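Long-range contacts in OxsB protein (Bacillus megaterium, PDB 5UL3), which catalyses the oxidative ring contraction of dAMP to an oxetane aldehyde in oxetanocin A biosynthesis, using cobalamin, a [4Fe-4S] cluster and S-adenosylmethionine: residues R317-P322 against T550-M555; M544-N549 against G579-S584; K444-G449 against M475-M480; S437-Q442 against L483-E488. All blocks are in the same frame, centred on the assembly; numbering follows the deposited sequence. Where two conformers were deposited one is given.

From the N terminus, the cluster-binding loop 317-322 comes first and opens contact 1. Residues 437-442 then open contact 4, and 444-449 open contact 3. Segment 475-480 closes contact 3, and 483-488 closes contact 4 around it. Contact 3 is thus nested in contact 4, and both lie inside the loop of contact 1. Contact 2 opens at 544-549, just before 550-555 closes contact 1, and closes at 579-584, so contacts 1 and 2 cross. Contacts 3 and 4 join parts of the radical SAM core. Contacts 1 and 2 fasten the cluster loop, helix 551-563 and a small two-stranded sheet together. Y552 and D477 link contacts 1 and 3, and R445 and N485 link contacts 3 and 4.

Contact 1. Residues R317-P322 against T550-M555; sequences RCTFCP and TPYSRM. With SF4 (iron/sulfur cluster), chain B.
Y552 N donates to T319 O at 2.8 Å, with an N-H...O angle of 153°. The donor is tilted 33° from the carbonyl plane. Carbons of the same helix start crowd this oxygen: T550 CB, P551 CD and Y552 CB, with Y552 CB 3.2 Å from T319 O. The side chain of T319 lies against the helix as well. Its OG1, 3.6 Å from Y552 CD2, sits at the edge of the tyrosine ring, near the ring plane, and is hydrogen-bonded to R445 O. M555 SD meets T319 CB at 4.1 Å. T319 belongs to a type I turn from C318 to C321, within the cysteine loop of this radical SAM enzyme. C318 SG binds one iron of the [4Fe-4S] cluster at 2.2 Å (FE1), and C321 SG binds another at 2.3 Å (FE3). C313 supplies the third thiolate. Both turn cysteines point away from the helix. T550 fills the other end of the contact. Its CG2 is 3.5 Å from P322 CD, and the two side chains lie side by side; P322 itself borders cobalamin. T550 is also the N-cap of helix 551-563: its OG1 accepts from S553 N at 3.0 Å and is also hydrogen-bonded to L547 O.

Contact 2. Residues M544-N549 against G579-S584; sequences MEILMN and GRYATS. With EDO (1,2-ethanediol), chain Y.
Backbone bonds join I546 to Y581 and M548 to G579. Y581 N donates to I546 O at 2.8 Å and approaches nearly along the C=O axis (178°). M548 N donates to G579 O at 2.9 Å with an N-H...O angle of 170°. Between these bonds, L547 and R580 face each other as an antiparallel non-hydrogen-bonded pair whose side chains diverge. Water takes part too. Water 1 accepts from I546 N and donates to Y581 O at 2.6 Å, with a weak link to T583 OG1. Water 2 accepts from N549 N and is hydrogen-bonded to Y581 OH. The two short, weakly bonded strands form an antiparallel sheet of their own, next to the start of helix 551-563. At the entry to the second strand, G579 and R580 form a G1 beta bulge, with G579 at positive phi. One ionic pair lies beside the strands: E545 OE1 and R580 NH1 form a salt bridge of 2.9 Å. R580 is extended from CG to NE, and its guanidinium plane stands 60° from the carboxylate. E545 is a binding residue for S-adenosylmethionine, which is absent from this crystal, and it touches the bound cobalamin. Its backbone N and O are both hydrogen-bonded to a 1,2-ethanediol, probably from the crystallisation liquor. Van der Waals packing completes the contact. L547 CD2 lies 3.6 Å from R580 CB. I546 CD1 meets T583 CB at 3.7 Å, the two side chains crossing at about a right angle. M548 CG rests 3.4 Å from G579 O, while Y581 CE2 approaches M548 CA at 3.9 Å.

Contact 3. Residues K444-G449 against M475-M480; sequences KRYGKG and MFDQLM
F476 O lies 3.8 Å from Y446 OH, a packing contact only; that hydroxyl is hydrogen-bonded to I474 O. Y446 lies near the C-terminal end of helix 440-445 of the radical SAM core, where G447, at positive phi, forms a Schellman motif. The opposing segment follows strand 470-473 of the partial barrel. D477 comes next and carries the contact. Its carboxylate and the guanidinium of R445 form a side-on, two-bond salt bridge. R445 NE donates to D477 OD2 at 2.9 Å. R445 NH2 donates to D477 OD1 at 2.9 Å, almost straight at 178°. Both oxygens use their syn lone pairs, and the two planes are only 6° apart. The arginine chain bends at chi3 (-64°), which places NE beside the carboxylate. Each oxygen has a second partner: Y552 OH at OD2 and Q442 NE2 at OD1. These bonds would fix the rotation of the buried carboxylate. D477 CB also lies in the plane of the Y446 ring, at its edge, 3.4 Å from Y446 OH. D477 opens a type I turn that ends at M480. Within it, L479 CB packs on R445 CD at 4.2 Å. M480 closes the turn and roofs the arginine. M480 CA stands 3.8 Å above one face of the guanidinium, offset toward its rim. R445 NH2 is further hydrogen-bonded to N485 OD1. M480 crosses R445 at about a right angle, and its chain bends at chi3, leaving CE 3.8 Å from R445 NH2.

Contact 4. Residues S437-Q442 against L483-E488; sequences SGSNQQ and LDNLKE
S439 and E488 meet at the tight centre of this contact, where S439 OG donates to E488 OE1 at 2.6 Å. With OG anti to the backbone N (chi1 152°), the hydroxyl reaches E488 and still accepts from Q442 N at 3.2 Å, making S439 the N-cap of helix 440-445. S439 CB packs on E488 CB at 3.8 Å. Just before the cap, S437 OG accepts from S439 N in an ST turn. N485 lies beside this centre. Its ND2 donates to Q441 OE1 at 3.0 Å, 43° above the plane of the accepting amide, and the two amides are turned 74° apart. N485 OD1 is hydrogen-bonded to R445 NH2, so both ends of this buried amide are held. Towards N440 and Q441 the contact is looser and wet. Water 4 accepts from Q441 N and donates to E488 OE1 at 2.7 Å. Water 3 accepts from N440 N at 2.8 Å and reaches E488 OE1 weakly. The contact thus joins the N-terminal turns of helices 440-445 and 484-493 in the radical SAM core. With a hydroxyl and a water donating to one oxygen, and with the N-terminal end of helix 440-445 facing it, the E488 carboxylate is probably stabilised as an anion.

Contact 1. Residues R317-P322 against T550-M555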
# COMPACT_ATOMS: atom_id res chain seq x y z
N ARG A 317 16.33 0.16 8.08
CA ARG A 317 17.62 -0.50 7.90
C ARG A 317 17.57 -1.79 7.11
O ARG A 317 18.63 -2.40 6.88
CB ARG A 317 18.24 -0.78 9.26
CG ARG A 317 18.72 0.46 9.94
CD ARG A 317 19.21 0.07 11.31
NE ARG A 317 19.92 1.14 12.01
CZ ARG A 317 19.33 2.16 12.64
NH1 ARG A 317 18.01 2.32 12.61
NH2 ARG A 317 20.08 3.03 13.27
N CYS A 318 16.39 -2.26 6.72
CA CYS A 318 16.31 -3.49 5.94
C CYS A 318 16.99 -3.28 4.59
O CYS A 318 16.76 -2.27 3.92
CB CYS A 318 14.85 -3.92 5.76
SG CYS A 318 14.03 -4.10 7.36
N THR A 319 17.88 -4.20 4.21
CA THR A 319 18.78 -3.90 3.12
C THR A 319 18.11 -3.94 1.76
O THR A 319 18.67 -3.41 0.80
CB THR A 319 19.96 -4.87 3.12
OG1 THR A 319 19.47 -6.20 2.94
CG2 THR A 319 20.69 -4.75 4.46
N PHE A 320 16.94 -4.58 1.66
CA PHE A 320 16.18 -4.67 0.42
C PHE A 320 15.13 -3.57 0.28
O PHE A 320 14.42 -3.52 -0.73
CB PHE A 320 15.48 -6.04 0.36
CG PHE A 320 14.59 -6.30 1.54
CD1 PHE A 320 13.28 -5.82 1.56
CD2 PHE A 320 15.08 -6.96 2.66
CE1 PHE A 320 12.46 -6.02 2.66
CE2 PHE A 320 14.27 -7.17 3.77
CZ PHE A 320 12.95 -6.69 3.77
N CYS A 321 15.00 -2.69 1.27
CA CYS A 321 13.92 -1.70 1.30
C CYS A 321 14.50 -0.31 1.08
O CYS A 321 15.07 0.28 2.01
CB CYS A 321 13.19 -1.79 2.65
SG CYS A 321 11.70 -0.75 2.83
N PRO A 322 14.40 0.28 -0.12
CA PRO A 322 15.00 1.61 -0.32
C PRO A 322 14.23 2.66 0.46
O PRO A 322 13.00 2.63 0.52
CB PRO A 322 14.88 1.83 -1.83
CG PRO A 322 13.67 1.02 -2.24
CD PRO A 322 13.65 -0.19 -1.30
N THR A 550 19.07 0.50 -2.86
CA THR A 550 19.06 -0.33 -1.67
C THR A 550 20.48 -0.65 -1.21
O THR A 550 21.38 -0.83 -2.03
CB THR A 550 18.35 -1.66 -1.95
OG1 THR A 550 18.94 -2.29 -3.10
CG2 THR A 550 16.85 -1.43 -2.15
N PRO A 551 20.66 -0.77 0.11
CA PRO A 551 21.91 -1.36 0.61
C PRO A 551 22.23 -2.70 -0.02
O PRO A 551 23.41 -2.99 -0.28
CB PRO A 551 21.64 -1.49 2.12
CG PRO A 551 20.68 -0.41 2.42
CD PRO A 551 19.77 -0.36 1.20
N TYR A 552 21.22 -3.52 -0.29
CA TYR A 552 21.49 -4.83 -0.88
C TYR A 552 22.09 -4.71 -2.28
O TYR A 552 22.98 -5.48 -2.65
CB TYR A 552 20.22 -5.69 -0.91
CG TYR A 552 20.49 -7.18 -1.06
CD1 TYR A 552 20.63 -7.75 -2.32
CD2 TYR A 552 20.60 -8.00 0.06
CE1 TYR A 552 20.88 -9.12 -2.47
CE2 TYR A 552 20.85 -9.37 -0.09
CZ TYR A 552 20.99 -9.91 -1.35
OH TYR A 552 21.24 -11.25 -1.52
N SER A 553 21.61 -3.75 -3.09
CA SER A 553 22.20 -3.57 -4.41
C SER A 553 23.67 -3.17 -4.28
O SER A 553 24.52 -3.64 -5.04
CB SER A 553 21.44 -2.52 -5.23
OG SER A 553 21.54 -1.21 -4.68
N ARG A 554 23.99 -2.33 -3.30
CA ARG A 554 25.39 -1.96 -3.10
C ARG A 554 26.22 -3.12 -2.56
O ARG A 554 27.40 -3.24 -2.90
CB ARG A 554 25.48 -0.74 -2.20
CG ARG A 554 24.73 0.46 -2.77
CD ARG A 554 25.04 1.76 -2.04
NE ARG A 554 24.53 1.78 -0.67
CZ ARG A 554 23.29 2.13 -0.33
NH1 ARG A 554 22.40 2.47 -1.26
NH2 ARG A 554 22.94 2.13 0.95
N MET A 555 25.62 -3.99 -1.74
CA MET A 555 26.30 -5.21 -1.32
C MET A 555 26.61 -6.09 -2.52
O MET A 555 27.69 -6.70 -2.60
CB MET A 555 25.44 -5.99 -0.32
CG MET A 555 25.24 -5.27 1.00
SD MET A 555 23.79 -5.85 1.93
CE MET A 555 24.10 -7.60 2.09
FE1 SF4 B . 12.30 -2.74 6.92
FE2 SF4 B . 9.59 -2.63 6.80
FE3 SF4 B . 11.19 -1.26 4.97
FE4 SF4 B . 11.04 -0.39 7.56
S1 SF4 B . 9.31 -0.46 6.02
S2 SF4 B . 12.95 -0.61 6.31
S3 SF4 B . 10.92 -2.41 8.66
S4 SF4 B . 11.01 -3.54 5.24

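Contact 2. Residues M544-N549 against G579-S584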
# COMPACT_ATOMS: atom_id res chain seq x y z
N MET A 544 14.60 -12.87 -4.08
CA MET A 544 14.88 -11.46 -3.87
C MET A 544 14.82 -10.69 -5.17
O MET A 544 15.41 -11.09 -6.18
CB MET A 544 16.27 -11.29 -3.24
CG MET A 544 16.71 -9.83 -3.09
SD MET A 544 15.79 -8.90 -1.85
CE MET A 544 16.30 -9.68 -0.33
N GLU A 545 14.08 -9.59 -5.15
CA GLU A 545 14.06 -8.60 -6.23
C GLU A 545 14.76 -7.37 -5.69
O GLU A 545 14.36 -6.82 -4.66
CB GLU A 545 12.62 -8.30 -6.68
CG GLU A 545 12.00 -9.46 -7.43
CD GLU A 545 10.50 -9.29 -7.65
OE1 GLU A 545 9.97 -8.20 -7.37
OE2 GLU A 545 9.86 -10.26 -8.11
N ILE A 546 15.84 -6.97 -6.35
CA ILE A 546 16.74 -5.96 -5.82
C ILE A 546 16.34 -4.62 -6.40
O ILE A 546 16.50 -4.36 -7.60
CB ILE A 546 18.20 -6.31 -6.15
CG1 ILE A 546 18.52 -7.72 -5.64
CG2 ILE A 546 19.13 -5.29 -5.52
CD1 ILE A 546 19.93 -8.19 -5.93
N LEU A 547 15.79 -3.75 -5.55
CA LEU A 547 15.34 -2.46 -6.04
C LEU A 547 16.51 -1.48 -6.11
O LEU A 547 17.57 -1.69 -5.51
CB LEU A 547 14.23 -1.89 -5.14
CG LEU A 547 12.91 -2.65 -5.03
CD1 LEU A 547 11.93 -1.86 -4.19
CD2 LEU A 547 12.31 -2.94 -6.40
N MET A 548 16.29 -0.40 -6.86
CA MET A 548 17.27 0.68 -6.90
C MET A 548 17.42 1.30 -5.52
O MET A 548 16.50 1.27 -4.69
CB MET A 548 16.84 1.75 -7.91
CG MET A 548 16.69 1.26 -9.35
SD MET A 548 15.98 2.52 -10.44
CE MET A 548 17.19 3.83 -10.26
N ASN A 549 18.60 1.85 -5.26
CA ASN A 549 18.89 2.64 -4.06
C ASN A 549 18.85 1.83 -2.78
O ASN A 549 18.63 2.39 -1.70
CB ASN A 549 17.94 3.84 -3.94
CG ASN A 549 18.11 4.83 -5.07
OD1 ASN A 549 19.23 5.10 -5.51
ND2 ASN A 549 17.01 5.36 -5.57
N GLY A 579 11.87 -0.10 -11.47
CA GLY A 579 12.70 0.43 -10.40
C GLY A 579 13.62 -0.58 -9.77
O GLY A 579 13.90 -0.49 -8.56
N ARG A 580 14.12 -1.55 -10.54
CA ARG A 580 14.87 -2.64 -9.95
C ARG A 580 15.90 -3.18 -10.93
O ARG A 580 15.80 -3.01 -12.14
CB ARG A 580 13.95 -3.79 -9.51
CG ARG A 580 13.35 -4.60 -10.65
CD ARG A 580 12.27 -5.54 -10.12
NE ARG A 580 11.62 -6.32 -11.17
CZ ARG A 580 10.44 -6.91 -11.04
NH1 ARG A 580 9.77 -6.81 -9.90
NH2 ARG A 580 9.93 -7.60 -12.05
N TYR A 581 16.90 -3.85 -10.36
CA TYR A 581 17.94 -4.51 -11.12
C TYR A 581 17.52 -5.94 -11.42
O TYR A 581 16.70 -6.53 -10.71
CB TYR A 581 19.25 -4.53 -10.34
CG TYR A 581 19.85 -3.19 -10.02
CD1 TYR A 581 20.64 -2.52 -10.95
CD2 TYR A 581 19.65 -2.58 -8.78
CE1 TYR A 581 21.21 -1.29 -10.67
CE2 TYR A 581 20.21 -1.35 -8.49
CZ TYR A 581 20.99 -0.71 -9.44
OH TYR A 581 21.56 0.51 -9.15
N ALA A 582 18.08 -6.49 -12.49
CA ALA A 582 18.01 -7.91 -12.78
C ALA A 582 19.37 -8.51 -12.43
O ALA A 582 20.39 -8.08 -12.97
CB ALA A 582 17.65 -8.16 -14.25
N THR A 583 19.38 -9.45 -11.48
CA THR A 583 20.61 -9.87 -10.81
C THR A 583 20.71 -11.38 -10.77
O THR A 583 19.74 -12.07 -10.41
CB THR A 583 20.65 -9.32 -9.37
OG1 THR A 583 20.28 -7.93 -9.36
CG2 THR A 583 22.05 -9.49 -8.76
N SER A 584 21.88 -11.91 -11.11
CA SER A 584 22.16 -13.33 -11.02
C SER A 584 22.67 -13.69 -9.63
O SER A 584 23.07 -12.82 -8.84
CB SER A 584 23.16 -13.76 -12.09
OG SER A 584 22.68 -13.51 -13.40
C1 EDO Y . 11.16 -8.52 -2.16
O1 EDO Y . 11.78 -9.25 -3.22
C2 EDO Y . 12.06 -7.37 -1.73
O2 EDO Y . 12.42 -6.58 -2.86
O HOH W 1 16.89 -8.39 -8.85
O HOH W 2 20.49 2.13 -7.35

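Contact 3. Residues K444-G449 against M475-M480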
# COMPACT_ATOMS: atom_id res chain seq x y z
N LYS A 444 20.45 -11.36 8.79
CA LYS A 444 21.45 -10.32 8.89
C LYS A 444 21.77 -9.72 7.51
O LYS A 444 21.96 -8.50 7.40
CB LYS A 444 22.71 -10.88 9.56
CG LYS A 444 23.72 -9.83 9.95
CD LYS A 444 24.89 -10.48 10.68
CE LYS A 444 26.21 -9.81 10.34
NZ LYS A 444 27.36 -10.69 10.70
N ARG A 445 21.86 -10.55 6.47
CA ARG A 445 22.04 -10.03 5.12
C ARG A 445 20.87 -9.13 4.72
O ARG A 445 21.04 -8.18 3.96
CB ARG A 445 22.14 -11.15 4.09
CG ARG A 445 23.42 -11.98 4.12
CD ARG A 445 23.60 -12.67 2.78
NE ARG A 445 22.56 -13.66 2.45
CZ ARG A 445 22.45 -14.85 3.02
NH1 ARG A 445 23.30 -15.24 3.97
NH2 ARG A 445 21.48 -15.67 2.64
N TYR A 446 19.68 -9.44 5.24
CA TYR A 446 18.48 -8.64 5.01
C TYR A 446 18.41 -7.40 5.90
O TYR A 446 17.50 -6.58 5.73
CB TYR A 446 17.23 -9.52 5.22
CG TYR A 446 16.98 -10.55 4.14
CD1 TYR A 446 17.79 -10.63 3.00
CD2 TYR A 446 15.90 -11.42 4.23
CE1 TYR A 446 17.54 -11.57 2.02
CE2 TYR A 446 15.65 -12.37 3.27
CZ TYR A 446 16.45 -12.43 2.15
OH TYR A 446 16.17 -13.37 1.18
N GLY A 447 19.35 -7.23 6.82
CA GLY A 447 19.33 -6.10 7.73
C GLY A 447 18.11 -6.04 8.63
O GLY A 447 17.75 -4.95 9.08
N LYS A 448 17.50 -7.19 8.92
CA LYS A 448 16.24 -7.22 9.66
C LYS A 448 16.42 -7.00 11.16
O LYS A 448 15.49 -6.56 11.83
CB LYS A 448 15.50 -8.54 9.43
CG LYS A 448 15.01 -8.80 8.01
CD LYS A 448 14.00 -7.74 7.54
CE LYS A 448 12.80 -7.63 8.48
NZ LYS A 448 11.72 -6.81 7.85
N GLY A 449 17.61 -7.30 11.70
CA GLY A 449 17.86 -7.09 13.11
C GLY A 449 17.24 -8.12 14.03
O GLY A 449 17.38 -8.00 15.26
N MET A 475 12.71 -16.47 0.28
CA MET A 475 13.47 -17.70 0.45
C MET A 475 14.87 -17.58 -0.14
O MET A 475 15.87 -17.90 0.52
CB MET A 475 12.71 -18.86 -0.20
CG MET A 475 13.50 -20.20 -0.30
SD MET A 475 13.79 -20.89 1.34
CE MET A 475 12.12 -21.41 1.78
N PHE A 476 14.97 -17.10 -1.37
CA PHE A 476 16.21 -17.04 -2.13
C PHE A 476 16.75 -15.62 -2.18
O PHE A 476 16.00 -14.67 -2.40
CB PHE A 476 15.98 -17.55 -3.56
CG PHE A 476 15.44 -18.96 -3.63
CD1 PHE A 476 16.28 -20.05 -3.44
CD2 PHE A 476 14.11 -19.19 -3.94
CE1 PHE A 476 15.80 -21.34 -3.53
CE2 PHE A 476 13.61 -20.49 -4.02
CZ PHE A 476 14.46 -21.57 -3.82
N ASP A 477 18.07 -15.46 -2.00
CA ASP A 477 18.68 -14.17 -2.28
C ASP A 477 20.05 -14.40 -2.91
O ASP A 477 20.70 -15.42 -2.66
CB ASP A 477 18.79 -13.26 -1.04
CG ASP A 477 19.84 -13.73 -0.04
OD1 ASP A 477 19.66 -14.81 0.54
OD2 ASP A 477 20.81 -12.97 0.22
N GLN A 478 20.46 -13.43 -3.73
CA GLN A 478 21.54 -13.65 -4.68
C GLN A 478 22.90 -13.80 -4.01
O GLN A 478 23.79 -14.43 -4.59
CB GLN A 478 21.58 -12.50 -5.70
CG GLN A 478 20.42 -12.51 -6.71
CD GLN A 478 19.16 -11.81 -6.22
OE1 GLN A 478 19.04 -11.45 -5.05
NE2 GLN A 478 18.22 -11.60 -7.13
N LEU A 479 23.07 -13.28 -2.80
CA LEU A 479 24.36 -13.39 -2.13
C LEU A 479 24.48 -14.63 -1.27
O LEU A 479 25.52 -14.82 -0.62
CB LEU A 479 24.63 -12.14 -1.29
CG LEU A 479 24.66 -10.85 -2.12
CD1 LEU A 479 24.96 -9.62 -1.27
CD2 LEU A 479 25.68 -10.99 -3.25
N MET A 480 23.46 -15.50 -1.25
CA MET A 480 23.50 -16.70 -0.44
C MET A 480 24.51 -17.70 -1.01
O MET A 480 24.48 -18.00 -2.21
CB MET A 480 22.12 -17.37 -0.38
CG MET A 480 22.05 -18.57 0.58
SD MET A 480 20.49 -19.47 0.39
CE MET A 480 19.30 -18.21 0.91

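Contact 4. Residues S437-Q442 against L483-E488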
# COMPACT_ATOMS: atom_id res chain seq x y z
N SER A 437 12.64 -13.96 6.68
CA SER A 437 13.58 -15.07 6.69
C SER A 437 13.46 -15.86 7.98
O SER A 437 13.05 -15.33 9.01
CB SER A 437 15.03 -14.57 6.52
OG SER A 437 15.95 -15.67 6.61
N GLY A 438 13.84 -17.14 7.92
CA GLY A 438 14.01 -17.93 9.12
C GLY A 438 15.44 -18.35 9.39
O GLY A 438 15.66 -19.22 10.23
N SER A 439 16.41 -17.77 8.69
CA SER A 439 17.82 -18.11 8.83
C SER A 439 18.55 -16.92 9.43
O SER A 439 18.47 -15.81 8.89
CB SER A 439 18.42 -18.48 7.47
OG SER A 439 19.81 -18.21 7.43
N ASN A 440 19.27 -17.13 10.53
CA ASN A 440 19.86 -15.98 11.21
C ASN A 440 20.88 -15.26 10.31
O ASN A 440 20.93 -14.02 10.30
CB ASN A 440 20.48 -16.40 12.54
CG ASN A 440 19.42 -16.68 13.58
OD1 ASN A 440 18.35 -16.07 13.56
ND2 ASN A 440 19.69 -17.62 14.49
N GLN A 441 21.67 -16.01 9.55
CA GLN A 441 22.59 -15.38 8.59
C GLN A 441 21.83 -14.56 7.55
O GLN A 441 22.19 -13.42 7.26
CB GLN A 441 23.43 -16.44 7.89
CG GLN A 441 24.46 -17.11 8.77
CD GLN A 441 25.21 -18.21 8.04
OE1 GLN A 441 24.94 -18.50 6.87
NE2 GLN A 441 26.15 -18.85 8.73
N GLN A 442 20.77 -15.14 6.98
CA GLN A 442 20.01 -14.42 5.95
C GLN A 442 19.31 -13.21 6.53
O GLN A 442 19.29 -12.14 5.90
CB GLN A 442 19.01 -15.36 5.28
CG GLN A 442 18.33 -14.78 4.03
CD GLN A 442 17.32 -15.75 3.44
OE1 GLN A 442 16.55 -16.35 4.18
NE2 GLN A 442 17.36 -15.93 2.13
N LEU A 483 23.78 -24.23 0.66
CA LEU A 483 22.39 -24.59 0.93
C LEU A 483 21.98 -24.43 2.39
O LEU A 483 20.79 -24.62 2.70
CB LEU A 483 22.15 -26.05 0.49
CG LEU A 483 22.33 -26.35 -1.00
CD1 LEU A 483 22.29 -27.86 -1.28
CD2 LEU A 483 21.29 -25.63 -1.85
N ASP A 484 22.91 -24.07 3.28
CA ASP A 484 22.60 -24.04 4.72
C ASP A 484 21.42 -23.12 5.03
O ASP A 484 20.54 -23.47 5.83
CB ASP A 484 23.82 -23.57 5.52
CG ASP A 484 24.87 -24.66 5.69
OD1 ASP A 484 24.62 -25.80 5.24
OD2 ASP A 484 25.93 -24.36 6.27
N ASN A 485 21.40 -21.92 4.45
CA ASN A 485 20.31 -20.98 4.75
C ASN A 485 18.97 -21.51 4.26
O ASN A 485 17.94 -21.24 4.89
CB ASN A 485 20.57 -19.61 4.12
CG ASN A 485 21.75 -18.87 4.75
OD1 ASN A 485 22.14 -17.82 4.26
ND2 ASN A 485 22.33 -19.42 5.81
N LEU A 486 18.94 -22.24 3.14
CA LEU A 486 17.68 -22.82 2.69
C LEU A 486 17.20 -23.89 3.66
O LEU A 486 16.01 -23.95 3.99
CB LEU A 486 17.81 -23.40 1.28
CG LEU A 486 18.23 -22.46 0.14
CD1 LEU A 486 18.36 -23.23 -1.16
CD2 LEU A 486 17.26 -21.25 -0.01
N LYS A 487 18.11 -24.75 4.14
CA LYS A 487 17.72 -25.75 5.13
C LYS A 487 17.19 -25.08 6.39
O LYS A 487 16.20 -25.54 6.97
CB LYS A 487 18.90 -26.65 5.45
CG LYS A 487 19.38 -27.46 4.26
CD LYS A 487 20.44 -28.49 4.69
CE LYS A 487 20.81 -29.41 3.53
NZ LYS A 487 21.81 -30.46 3.94
N GLU A 488 17.86 -24.02 6.84
CA GLU A 488 17.39 -23.29 8.02
C GLU A 488 16.01 -22.69 7.77
O GLU A 488 15.14 -22.72 8.64
CB GLU A 488 18.39 -22.19 8.39
CG GLU A 488 19.75 -22.71 8.88
CD GLU A 488 20.88 -21.70 8.67
OE1 GLU A 488 20.59 -20.50 8.48
OE2 GLU A 488 22.06 -22.11 8.69
O HOH W 3 19.34 -19.76 11.58
O HOH W 4 22.01 -18.88 10.12